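Local structure of uncharacterized protein (Streptococcus pneumoniae, 3LFT) at residues 115-120 against 189-194; 123-128 against 230-235. The protein binds L-tryptophan between its two lobes and is probably the substrate-binding component of an ABC transporter. One frame throughout, in Å; residues are numbered along the deposited sequence. Where two conformers were deposited one is given.

Contact 1. Residues 115-120 against 189-194. With TRP (tryptophan), chain C.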
ATOM      1  N   ASP A 115      -4.085  -2.726  -5.133  1.00  5.67           N
ATOM      2  CA  ASP A 115      -4.814  -2.600  -3.866  1.00  5.57           C
ATOM      3  C   ASP A 115      -5.472  -1.226  -3.772  1.00  5.71           C
ATOM      4  O   ASP A 115      -4.845  -0.225  -3.391  1.00  6.65           O
ATOM      5  CB  ASP A 115      -3.860  -2.871  -2.675  1.00  6.49           C
ATOM      6  CG  ASP A 115      -2.570  -2.051  -2.701  1.00  6.78           C
ATOM      7  OD1 ASP A 115      -2.026  -1.776  -3.793  1.00  6.34           O
ATOM      8  OD2 ASP A 115      -2.039  -1.756  -1.585  1.00  6.32           O
ATOM      9  N   HIS A 116      -6.748  -1.169  -4.156  1.00  6.31           N
ATOM     10  CA  HIS A 116      -7.539   0.053  -4.088  1.00  6.32           C
ATOM     11  C   HIS A 116      -7.931   0.358  -2.640  1.00  6.69           C
ATOM     12  O   HIS A 116      -8.437  -0.509  -1.926  1.00  8.21           O
ATOM     13  CB  HIS A 116      -8.802  -0.128  -4.942  1.00  7.50           C
ATOM     14  CG  HIS A 116      -9.711   1.058  -4.915  1.00  8.58           C
ATOM     15  ND1 HIS A 116     -10.845   1.118  -4.132  1.00 11.59           N
ATOM     16  CD2 HIS A 116      -9.630   2.247  -5.555  1.00 12.16           C
ATOM     17  CE1 HIS A 116     -11.422   2.299  -4.291  1.00 12.49           C
ATOM     18  NE2 HIS A 116     -10.705   2.998  -5.146  1.00 13.78           N
ATOM     19  N   ASN A 117      -7.708   1.584  -2.193  1.00  5.75           N
ATOM     20  CA  ASN A 117      -8.056   1.939  -0.818  1.00  6.29           C
ATOM     21  C   ASN A 117      -9.553   2.105  -0.591  1.00  6.39           C
ATOM     22  O   ASN A 117     -10.198   2.861  -1.316  1.00  5.82           O
ATOM     23  CB  ASN A 117      -7.359   3.232  -0.402  1.00  5.41           C
ATOM     24  CG  ASN A 117      -7.519   3.499   1.090  1.00  4.75           C
ATOM     25  OD1 ASN A 117      -7.149   2.625   1.913  1.00  5.23           O
ATOM     26  ND2 ASN A 117      -8.073   4.652   1.463  1.00  5.30           N
ATOM     27  N   PRO A 118     -10.124   1.409   0.417  1.00  6.02           N
ATOM     28  CA  PRO A 118     -11.580   1.482   0.619  1.00  6.57           C
ATOM     29  C   PRO A 118     -11.965   2.734   1.409  1.00  7.00           C
ATOM     30  O   PRO A 118     -12.321   2.688   2.597  1.00  6.53           O
ATOM     31  CB  PRO A 118     -11.903   0.189   1.374  1.00  7.32           C
ATOM     32  CG  PRO A 118     -10.673  -0.201   2.015  1.00  8.72           C
ATOM     33  CD  PRO A 118      -9.512   0.325   1.206  1.00  6.35           C
ATOM     34  N   ALA A 119     -11.910   3.863   0.712  1.00  6.56           N
ATOM     35  CA  ALA A 119     -12.139   5.147   1.341  1.00  6.82           C
ATOM     36  C   ALA A 119     -13.533   5.285   1.944  1.00  6.30           C
ATOM     37  O   ALA A 119     -13.673   5.805   3.045  1.00  5.40           O
ATOM     38  CB  ALA A 119     -11.875   6.276   0.346  1.00  7.99           C
ATOM     39  N   GLN A 120     -14.560   4.883   1.207  1.00  6.01           N
ATOM     40  CA  GLN A 120     -15.923   4.996   1.727  1.00  6.45           C
ATOM     41  C   GLN A 120     -16.070   4.267   3.056  1.00  5.78           C
ATOM     42  O   GLN A 120     -16.632   4.811   4.022  1.00  5.85           O
ATOM     43  CB  GLN A 120     -16.942   4.481   0.705  1.00  6.81           C
ATOM     44  CG  GLN A 120     -18.391   4.492   1.221  1.00 10.81           C
ATOM     45  CD  GLN A 120     -19.408   4.004   0.201  1.00 15.47           C
ATOM     46  OE1 GLN A 120     -19.151   4.008  -1.005  1.00 17.80           O
ATOM     47  NE2 GLN A 120     -20.573   3.582   0.683  1.00 17.54           N
ATOM     48  N   ALA A 189      -8.356  14.017  14.179  1.00  5.28           N
ATOM     49  CA  ALA A 189      -7.904  12.667  13.884  1.00  4.84           C
ATOM     50  C   ALA A 189      -6.925  12.734  12.742  1.00  5.83           C
ATOM     51  O   ALA A 189      -6.992  13.660  11.920  1.00  6.19           O
ATOM     52  CB  ALA A 189      -9.095  11.769  13.495  1.00  5.63           C
ATOM     53  N   ILE A 190      -6.020  11.767  12.711  1.00  4.98           N
ATOM     54  CA  ILE A 190      -5.035  11.635  11.632  1.00  5.82           C
ATOM     55  C   ILE A 190      -5.444  10.452  10.779  1.00  5.22           C
ATOM     56  O   ILE A 190      -5.729   9.390  11.322  1.00  6.08           O
ATOM     57  CB  ILE A 190      -3.607  11.406  12.189  1.00  5.94           C
ATOM     58  CG1 ILE A 190      -3.150  12.591  13.048  1.00  7.89           C
ATOM     59  CG2 ILE A 190      -2.607  11.136  11.041  1.00  6.12           C
ATOM     60  CD1 ILE A 190      -1.957  12.259  13.929  1.00  9.30           C
ATOM     61  N   TRP A 191      -5.487  10.644   9.466  1.00  4.72           N
ATOM     62  CA  TRP A 191      -5.710   9.569   8.503  1.00  4.80           C
ATOM     63  C   TRP A 191      -4.498   9.431   7.598  1.00  4.84           C
ATOM     64  O   TRP A 191      -3.909  10.427   7.166  1.00  5.15           O
ATOM     65  CB  TRP A 191      -6.978   9.827   7.685  1.00  5.13           C
ATOM     66  CG  TRP A 191      -7.197   8.886   6.545  1.00  4.78           C
ATOM     67  CD1 TRP A 191      -7.705   7.623   6.609  1.00  5.46           C
ATOM     68  CD2 TRP A 191      -6.892   9.140   5.175  1.00  5.09           C
ATOM     69  NE1 TRP A 191      -7.736   7.064   5.338  1.00  5.94           N
ATOM     70  CE2 TRP A 191      -7.264   7.995   4.442  1.00  6.62           C
ATOM     71  CE3 TRP A 191      -6.393  10.256   4.485  1.00  6.29           C
ATOM     72  CZ2 TRP A 191      -7.109   7.913   3.050  1.00  5.86           C
ATOM     73  CZ3 TRP A 191      -6.231  10.167   3.091  1.00  6.90           C
ATOM     74  CH2 TRP A 191      -6.603   9.010   2.393  1.00  6.47           C
ATOM     75  N   VAL A 192      -4.093   8.186   7.354  1.00  4.27           N
ATOM     76  CA  VAL A 192      -2.935   7.899   6.495  1.00  4.95           C
ATOM     77  C   VAL A 192      -3.392   6.964   5.396  1.00  4.46           C
ATOM     78  O   VAL A 192      -3.951   5.904   5.695  1.00  4.70           O
ATOM     79  CB  VAL A 192      -1.793   7.205   7.265  1.00  4.41           C
ATOM     80  CG1 VAL A 192      -0.586   6.989   6.347  1.00  5.36           C
ATOM     81  CG2 VAL A 192      -1.372   8.040   8.473  1.00  5.40           C
ATOM     82  N   PRO A 193      -3.193   7.326   4.120  1.00  5.52           N
ATOM     83  CA  PRO A 193      -3.527   6.417   3.025  1.00  5.54           C
ATOM     84  C   PRO A 193      -2.543   5.248   2.950  1.00  5.43           C
ATOM     85  O   PRO A 193      -1.652   5.099   3.816  1.00  5.03           O
ATOM     86  CB  PRO A 193      -3.458   7.311   1.779  1.00  5.97           C
ATOM     87  CG  PRO A 193      -2.555   8.420   2.146  1.00  6.56           C
ATOM     88  CD  PRO A 193      -2.662   8.615   3.642  1.00  5.09           C
ATOM     89  N   ILE A 194      -2.711   4.415   1.927  1.00  4.94           N
ATOM     90  CA  ILE A 194      -1.767   3.330   1.649  1.00  5.15           C
ATOM     91  C   ILE A 194      -0.509   4.007   1.062  1.00  4.94           C
ATOM     92  O   ILE A 194      -0.406   4.192  -0.156  1.00  6.09           O
ATOM     93  CB  ILE A 194      -2.375   2.262   0.705  1.00  5.16           C
ATOM     94  CG1 ILE A 194      -3.729   1.756   1.212  1.00  6.00           C
ATOM     95  CG2 ILE A 194      -1.419   1.095   0.563  1.00  5.66           C
ATOM     96  CD1 ILE A 194      -4.448   0.894   0.170  1.00  6.42           C
TER
HETATM   97  N   TRP C   1      -0.189  -0.021  -2.621  1.00  8.29           N
HETATM   98  CA  TRP C   1       1.054   0.731  -2.279  1.00  8.97           C
HETATM   99  C   TRP C   1       1.574   1.436  -3.489  1.00  8.94           C
HETATM  100  O   TRP C   1       2.753   1.795  -3.540  1.00  8.77           O
HETATM  101  CB  TRP C   1       2.097  -0.232  -1.689  1.00  8.71           C
HETATM  102  CG  TRP C   1       1.599  -0.881  -0.423  1.00  7.83           C
HETATM  103  CD1 TRP C   1       1.062  -2.160  -0.273  1.00  8.47           C
HETATM  104  CD2 TRP C   1       1.553  -0.261   0.906  1.00  8.23           C
HETATM  105  NE1 TRP C   1       0.708  -2.360   1.041  1.00  8.55           N
HETATM  106  CE2 TRP C   1       0.955  -1.276   1.777  1.00  8.59           C
HETATM  107  CE3 TRP C   1       1.910   0.985   1.367  1.00  8.21           C
HETATM  108  CZ2 TRP C   1       0.772  -0.964   3.112  1.00  8.72           C
HETATM  109  CZ3 TRP C   1       1.707   1.268   2.714  1.00  9.20           C
HETATM  110  CH2 TRP C   1       1.149   0.292   3.563  1.00  8.94           C
HETATM  111  OXT TRP C   1       0.807   1.654  -4.438  1.00  8.45           O
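Ile-194 lays its CG1 and CD1 arm alongside the side chain of Asn-117, CG1 lying 3.6 Å from the amide oxygen OD1 of Asn-117. The two side chains run past one another in opposite directions, so the apolar arm covers CB and the oxygen side of the amide. The branching of isoleucine suits this place: CG1 turns to Asn-117, while CG2, held anti to the backbone N, sits over one face of the ligand indole, 3.3 Å above its CD2, as in a CH-pi contact.

The other end of the Asn-117 amide meets the rim of Trp-191, where ND2 stands 3.8 Å from CZ2, near the ring plane. Amide and indole planes are turned 46° apart, and no bond links the pair. Both use Gln-122 instead: its OE1 accepts from Trp-191 NE1, and its NE2 donates to Asn-117 OD1. Gln-122 thus links the two side chains and gives buried OD1 and NE1 a partner, and its bond to OD1 helps set how the amide is turned. Trp-191 also stacks on Phe-154.

Asp-115 supplies the charge. Its OD2 lies 3.6 Å from Ile-194 CG2 and takes a 2.7 Å hydrogen bond from the amino N of the ligand. The first torsion of 52° puts CG between the backbone N and carbonyl carbon and turns the carboxylate to that amino group, whose positive charge it would probably balance. Thr-71, Ala-90, Thr-92, Asn-196 and Gln-236 also bond the ligand. A carboxylate for the amino group beside an apolar wall for the indole, set where strand ends of two lobes meet, is characteristic of the interlobe cleft of a periplasmic-binding-protein fold.

Contact 2. Residues 123-128 against 230-235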
ATOM      1  N   VAL A 123     -14.275   6.121   5.870  1.00  5.88           N
ATOM      2  CA  VAL A 123     -15.094   7.239   6.352  1.00  6.62           C
ATOM      3  C   VAL A 123     -16.228   6.735   7.250  1.00  6.59           C
ATOM      4  O   VAL A 123     -16.453   7.286   8.324  1.00  6.78           O
ATOM      5  CB  VAL A 123     -15.612   8.107   5.180  1.00  6.26           C
ATOM      6  CG1 VAL A 123     -16.691   9.057   5.648  1.00  7.04           C
ATOM      7  CG2 VAL A 123     -14.455   8.877   4.569  1.00  7.98           C
ATOM      8  N   GLU A 124     -16.910   5.674   6.822  1.00  6.36           N
ATOM      9  CA  GLU A 124     -18.001   5.113   7.625  1.00  6.49           C
ATOM     10  C   GLU A 124     -17.485   4.657   8.995  1.00  6.07           C
ATOM     11  O   GLU A 124     -18.141   4.875  10.007  1.00  5.91           O
ATOM     12  CB  GLU A 124     -18.739   3.987   6.874  1.00  6.53           C
ATOM     13  CG  GLU A 124     -19.581   4.499   5.696  1.00 11.05           C
ATOM     14  CD  GLU A 124     -19.936   3.443   4.640  1.00 15.42           C
ATOM     15  OE1 GLU A 124     -19.312   2.354   4.584  1.00 17.73           O
ATOM     16  OE2 GLU A 124     -20.843   3.727   3.826  1.00 19.21           O
ATOM     17  N   LEU A 125     -16.299   4.059   9.032  1.00  5.67           N
ATOM     18  CA  LEU A 125     -15.718   3.596  10.300  1.00  5.44           C
ATOM     19  C   LEU A 125     -15.386   4.765  11.226  1.00  5.74           C
ATOM     20  O   LEU A 125     -15.638   4.713  12.435  1.00  5.76           O
ATOM     21  CB  LEU A 125     -14.471   2.755  10.040  1.00  5.93           C
ATOM     22  CG  LEU A 125     -13.799   2.131  11.284  1.00  6.00           C
ATOM     23  CD1 LEU A 125     -14.696   1.192  12.075  1.00  8.13           C
ATOM     24  CD2 LEU A 125     -12.522   1.399  10.829  1.00  9.15           C
ATOM     25  N   ILE A 126     -14.809   5.822  10.654  1.00  5.32           N
ATOM     26  CA  ILE A 126     -14.511   7.015  11.439  1.00  5.52           C
ATOM     27  C   ILE A 126     -15.780   7.606  12.067  1.00  5.22           C
ATOM     28  O   ILE A 126     -15.789   7.954  13.255  1.00  5.82           O
ATOM     29  CB  ILE A 126     -13.780   8.077  10.596  1.00  5.16           C
ATOM     30  CG1 ILE A 126     -12.390   7.543  10.193  1.00  4.98           C
ATOM     31  CG2 ILE A 126     -13.657   9.405  11.382  1.00  5.58           C
ATOM     32  CD1 ILE A 126     -11.708   8.354   9.071  1.00  7.92           C
ATOM     33  N   LYS A 127     -16.840   7.716  11.267  1.00  5.04           N
ATOM     34  CA  LYS A 127     -18.128   8.227  11.741  1.00  5.79           C
ATOM     35  C   LYS A 127     -18.721   7.354  12.846  1.00  5.75           C
ATOM     36  O   LYS A 127     -19.343   7.875  13.776  1.00  6.42           O
ATOM     37  CB  LYS A 127     -19.122   8.313  10.583  1.00  5.86           C
ATOM     38  CG  LYS A 127     -18.775   9.329   9.518  1.00  7.24           C
ATOM     39  CD  LYS A 127     -18.946  10.776   9.966  1.00  6.97           C
ATOM     40  CE  LYS A 127     -20.401  11.110  10.219  1.00  7.32           C
ATOM     41  NZ  LYS A 127     -20.566  12.589  10.290  1.00  8.51           N
ATOM     42  N   ALA A 128     -18.541   6.036  12.745  1.00  5.92           N
ATOM     43  CA  ALA A 128     -19.125   5.107  13.710  1.00  6.60           C
ATOM     44  C   ALA A 128     -18.308   5.011  14.995  1.00  6.17           C
ATOM     45  O   ALA A 128     -18.871   4.976  16.099  1.00  7.23           O
ATOM     46  CB  ALA A 128     -19.273   3.737  13.082  1.00  6.68           C
ATOM     47  N   ALA A 230      -7.633   2.181  14.155  1.00  6.65           N
ATOM     48  CA  ALA A 230      -8.419   1.296  13.318  1.00  6.42           C
ATOM     49  C   ALA A 230      -8.243   1.706  11.874  1.00  5.86           C
ATOM     50  O   ALA A 230      -7.750   2.792  11.552  1.00  5.85           O
ATOM     51  CB  ALA A 230      -9.907   1.400  13.701  1.00  6.76           C
ATOM     52  N   SER A 231      -8.621   0.797  10.983  1.00  4.85           N
ATOM     53  CA  SER A 231      -8.713   1.095   9.565  1.00  4.80           C
ATOM     54  C   SER A 231      -9.596   0.067   8.863  1.00  3.87           C
ATOM     55  O   SER A 231     -10.185  -0.800   9.514  1.00  3.77           O
ATOM     56  CB  SER A 231      -7.325   1.182   8.912  1.00  5.40           C
ATOM     57  OG  SER A 231      -7.445   1.689   7.589  1.00  5.38           O
ATOM     58  N   VAL A 232      -9.658   0.165   7.537  1.00  4.36           N
ATOM     59  CA  VAL A 232     -10.283  -0.848   6.671  1.00  4.05           C
ATOM     60  C   VAL A 232      -9.226  -1.170   5.626  1.00  4.09           C
ATOM     61  O   VAL A 232      -8.740  -0.257   4.944  1.00  4.57           O
ATOM     62  CB  VAL A 232     -11.589  -0.363   6.028  1.00  3.98           C
ATOM     63  CG1 VAL A 232     -12.227  -1.492   5.243  1.00  5.38           C
ATOM     64  CG2 VAL A 232     -12.546   0.172   7.115  1.00  5.92           C
ATOM     65  N   VAL A 233      -8.855  -2.448   5.531  1.00  4.76           N
ATOM     66  CA  VAL A 233      -7.625  -2.823   4.834  1.00  5.20           C
ATOM     67  C   VAL A 233      -7.792  -4.079   4.007  1.00  5.00           C
ATOM     68  O   VAL A 233      -8.648  -4.912   4.281  1.00  5.03           O
ATOM     69  CB  VAL A 233      -6.447  -3.029   5.837  1.00  5.65           C
ATOM     70  CG1 VAL A 233      -6.155  -1.718   6.579  1.00  6.78           C
ATOM     71  CG2 VAL A 233      -6.764  -4.141   6.838  1.00  6.49           C
ATOM     72  N   ILE A 234      -6.933  -4.179   3.003  1.00  6.07           N
ATOM     73  CA  ILE A 234      -6.868  -5.369   2.168  0.50  6.22           C
ATOM     74  C   ILE A 234      -5.838  -6.327   2.733  1.00  6.31           C
ATOM     75  O   ILE A 234      -4.847  -5.909   3.352  1.00  6.10           O
ATOM     76  CB  ILE A 234      -6.489  -4.986   0.765  0.50  6.69           C
ATOM     77  CG1 ILE A 234      -7.594  -4.121   0.187  0.50  6.51           C
ATOM     78  CG2 ILE A 234      -6.282  -6.211  -0.107  0.50  6.37           C
ATOM     79  CD1 ILE A 234      -7.079  -3.221  -0.854  0.50  6.81           C
ATOM     80  N   ASP A 235      -6.074  -7.624   2.541  1.00  5.84           N
ATOM     81  CA  ASP A 235      -5.170  -8.652   3.068  1.00  5.97           C
ATOM     82  C   ASP A 235      -3.863  -8.681   2.263  1.00  5.53           C
ATOM     83  O   ASP A 235      -3.867  -8.967   1.063  1.00  6.12           O
ATOM     84  CB  ASP A 235      -5.908  -9.998   3.037  1.00  5.76           C
ATOM     85  CG  ASP A 235      -5.143 -11.131   3.678  1.00  6.59           C
ATOM     86  OD1 ASP A 235      -4.041 -11.469   3.213  1.00  6.18           O
ATOM     87  OD2 ASP A 235      -5.698 -11.761   4.608  1.00 11.31           O
TER
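Leu-125 carries the helix side of this contact through one methyl, CD2, which meets three successive residues of strand 230-233. The apolar contacts come from the flanking two: CD2 lies 3.9 Å from Ala-230 CB and 3.9 Å from Val-232 CG2. Both strand residues direct CB toward the helix, whereas Ser-231 between them directs its own away. Helix and strand run roughly antiparallel (156°). With CG anti to the backbone N (chi1 -177°), leucine carries CD2 out to the strand, across part of an 8.5 Å axis separation that side chains of both segments fill. Alanine and valine suit the receiving side: the single methyl of one and the beta-branch of the other offer apolar surface close to the strand backbone.

The remaining contact is with the backbone. Leu-125 CD2 approaches the carbonyl oxygen of Ser-231 to 3.5 Å, a van der Waals approach to a polar atom.

Polar links lie just outside the pair. Val-232 O receives a hydrogen bond from Gln-122 NE2, one helical turn before Leu-125, and the backbone of Ser-231 is hydrogen-bonded to that of Val-270 on the neighbouring antiparallel strand.

Because no hydrogen bond or salt bridge joins the two segments directly, their cohesion depends on shape and burial of methyl groups, to which the neighbouring Gln-122 adds a directional bond at Val-232 O.

Contacts 1 and 2 have centres about 8 Å apart and share helix 119-129: residues 115-120 lead into its start, and residues 123-128 lie farther along it. Their segments alternate along the chain, in the order 115-120, 123-128, 189-194, 230-235. The loop leading from strand 110-115 into the helix meets the end of strand 189-192 and the loop after it, while the helix itself packs on strand 230-233 at the edge of the mixed sheet. The contacts touch directly where Pro-118 CG packs 3.5 Å from Val-232 O. Gln-122, between the two helix-side segments, bonds toward both. Contact 1 forms part of the tryptophan pocket, while contact 2 is structural packing behind it.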